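Local atomic coordinates of PFC0360w protein (Plasmodium falciparum, PDB entry 3NI8), a protein that probably activates the ATPase of the Hsp90 chaperone, as a malaria-parasite member of the AHA1 family. Residues L116-I121 against E134-G139. Sequence-based numbering, arbitrary orientation.
Sequences LTHNNI and ERCKNG
C136 of helix 132-150 reaches across to two side chains, the imidazole of H118 on strand 111-119 and the methyl branch of I121 in the loop just past its end. Its CB lies 3.8 Å from H118 CE1 and 4.0 Å from H118 ND1, so the cysteine meets the ring at the carbon between the two nitrogens and at the nitrogen beside it. The sulfur follows obliquely: SG is 4.5 Å from the centre of the H118 ring, 38° off its normal, an oblique sulfur-aromatic contact that brings SG to 3.9 Å from H118 CE1. On the same SG rests I121 CG2, 4.1 Å away, an apolar touch made after the chain has turned at N120. SG stands anti to the carbonyl carbon of C136 (chi1 -60°), which brings it within contact of both the ring and the methyl. No hydrogen bond links the segments here, and the three touching residues are all buried.

The polar atoms of the ring are satisfied nearby: H118 ND1 is hydrogen-bonded to W140 NE1, one turn of helix beyond C136, and H118 NE2 to S98 OG. These two bonds restrict the rotation of the imidazole, which probably helps keep CE1 against the cysteine. The CB of H118 points to the helix, and chi1 of -155° sets the ring roughly opposite the backbone N, beside the carbonyl carbon. W87, W140 and F21 add aromatic contacts around it, W87 edge-to-face, while W92 also touches C136.

The contact thus packs the long C-terminal helix 132-150 directly against the antiparallel sheet, in the helix-on-sheet arrangement of the SRPBCC fold. Strand 111-119 runs between strands 21-27 and 98-106, and F21 of the former touches both C136 and I121.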
loop_
_atom_site.group_PDB
_atom_site.type_symbol
_atom_site.label_atom_id
_atom_site.label_comp_id
_atom_site.label_asym_id
_atom_site.label_seq_id
_atom_site.Cartn_x
_atom_site.Cartn_y
_atom_site.Cartn_z
ATOM N N LEU A 116 1.882 -6.689 5.216
ATOM C CA LEU A 116 1.185 -5.418 5.257
ATOM C C LEU A 116 0.198 -5.307 6.448
ATOM O O LEU A 116 -0.702 -6.149 6.608
ATOM C CB LEU A 116 0.491 -5.136 3.917
ATOM C CG LEU A 116 -0.080 -3.719 3.726
ATOM C CD1 LEU A 116 -0.160 -3.402 2.259
ATOM C CD2 LEU A 116 -1.458 -3.522 4.376
ATOM N N THR A 117 0.382 -4.260 7.262
ATOM C CA THR A 117 -0.526 -3.946 8.373
ATOM C C THR A 117 -1.281 -2.639 8.130
ATOM O O THR A 117 -0.675 -1.582 7.933
ATOM C CB THR A 117 0.199 -3.840 9.758
ATOM O OG1 THR A 117 1.148 -4.893 9.895
ATOM C CG2 THR A 117 -0.799 -3.949 10.885
ATOM N N HIS A 118 -2.607 -2.715 8.181
ATOM C CA HIS A 118 -3.444 -1.542 7.978
ATOM C C HIS A 118 -4.239 -1.309 9.273
ATOM O O HIS A 118 -5.116 -2.113 9.610
ATOM C CB HIS A 118 -4.363 -1.782 6.768
ATOM C CG HIS A 118 -4.836 -0.536 6.089
ATOM N ND1 HIS A 118 -5.148 -0.503 4.748
ATOM C CD2 HIS A 118 -5.042 0.723 6.556
ATOM C CE1 HIS A 118 -5.529 0.720 4.416
ATOM N NE2 HIS A 118 -5.467 1.484 5.493
ATOM N N ASN A 119 -3.887 -0.242 10.004
ATOM C CA ASN A 119 -4.496 0.114 11.311
ATOM C C ASN A 119 -5.312 1.388 11.192
ATOM O O ASN A 119 -5.162 2.138 10.230
ATOM C CB ASN A 119 -3.430 0.420 12.387
ATOM C CG ASN A 119 -2.534 -0.760 12.709
ATOM O OD1 ASN A 119 -1.312 -0.656 12.585
ATOM N ND2 ASN A 119 -3.118 -1.879 13.125
ATOM N N ASN A 120 -6.123 1.657 12.213
ATOM C CA ASN A 120 -6.752 2.968 12.402
ATOM C C ASN A 120 -7.636 3.325 11.236
ATOM O O ASN A 120 -7.663 4.487 10.802
ATOM C CB ASN A 120 -5.702 4.083 12.604
ATOM C CG ASN A 120 -4.975 3.994 13.955
ATOM O OD1 ASN A 120 -5.275 3.147 14.793
ATOM N ND2 ASN A 120 -4.007 4.887 14.155
ATOM N N ILE A 121 -8.332 2.310 10.724
ATOM C CA ILE A 121 -9.330 2.458 9.671
ATOM C C ILE A 121 -10.647 2.937 10.298
ATOM O O ILE A 121 -11.194 2.267 11.179
ATOM C CB ILE A 121 -9.556 1.086 8.917
ATOM C CG1 ILE A 121 -8.259 0.602 8.248
ATOM C CG2 ILE A 121 -10.667 1.195 7.887
ATOM C CD1 ILE A 121 -8.212 -0.890 7.973
ATOM N N GLU A 134 -13.474 -3.598 4.631
ATOM C CA GLU A 134 -13.419 -4.502 3.459
ATOM C C GLU A 134 -12.958 -3.761 2.194
ATOM O O GLU A 134 -12.201 -4.314 1.388
ATOM C CB GLU A 134 -14.733 -5.256 3.208
ATOM C CG GLU A 134 -14.921 -6.544 4.045
ATOM C CD GLU A 134 -13.856 -7.636 3.791
ATOM O OE1 GLU A 134 -13.459 -8.315 4.775
ATOM O OE2 GLU A 134 -13.426 -7.821 2.625
ATOM N N ARG A 135 -13.379 -2.511 2.040
ATOM C CA ARG A 135 -12.955 -1.724 0.886
ATOM C C ARG A 135 -11.431 -1.561 0.835
ATOM O O ARG A 135 -10.825 -1.736 -0.223
ATOM C CB ARG A 135 -13.694 -0.365 0.885
ATOM C CG ARG A 135 -13.249 0.611 -0.175
ATOM C CD ARG A 135 -14.344 1.595 -0.543
ATOM N NE ARG A 135 -14.597 2.568 0.510
ATOM C CZ ARG A 135 -14.290 3.861 0.442
ATOM N NH1 ARG A 135 -14.575 4.642 1.492
ATOM N NH2 ARG A 135 -13.710 4.376 -0.653
ATOM N N CYS A 136 -10.810 -1.255 1.978
ATOM C CA CYS A 136 -9.343 -1.251 2.098
ATOM C C CYS A 136 -8.707 -2.617 1.812
ATOM O O CYS A 136 -7.688 -2.695 1.114
ATOM C CB CYS A 136 -8.907 -0.784 3.488
ATOM S SG CYS A 136 -9.418 0.877 3.943
ATOM N N LYS A 137 -9.307 -3.673 2.353
ATOM C CA LYS A 137 -8.791 -5.038 2.216
ATOM C C LYS A 137 -8.944 -5.608 0.779
ATOM O O LYS A 137 -7.982 -6.169 0.242
ATOM C CB LYS A 137 -9.458 -5.948 3.250
ATOM C CG LYS A 137 -8.850 -7.332 3.355
ATOM C CD LYS A 137 -9.448 -8.112 4.498
ATOM C CE LYS A 137 -8.511 -9.256 4.893
ATOM N NZ LYS A 137 -8.671 -9.701 6.330
ATOM N N ASN A 138 -10.130 -5.468 0.167
ATOM C CA ASN A 138 -10.306 -5.810 -1.246
ATOM C C ASN A 138 -9.373 -5.003 -2.150
ATOM O O ASN A 138 -8.820 -5.544 -3.092
ATOM C CB ASN A 138 -11.759 -5.626 -1.717
ATOM C CG ASN A 138 -12.742 -6.585 -1.037
ATOM O OD1 ASN A 138 -12.352 -7.521 -0.338
ATOM N ND2 ASN A 138 -14.032 -6.333 -1.239
ATOM N N GLY A 139 -9.189 -3.714 -1.856
ATOM C CA GLY A 139 -8.183 -2.889 -2.557
ATOM C C GLY A 139 -6.778 -3.502 -2.597
ATOM O O GLY A 139 -6.103 -3.478 -3.630
#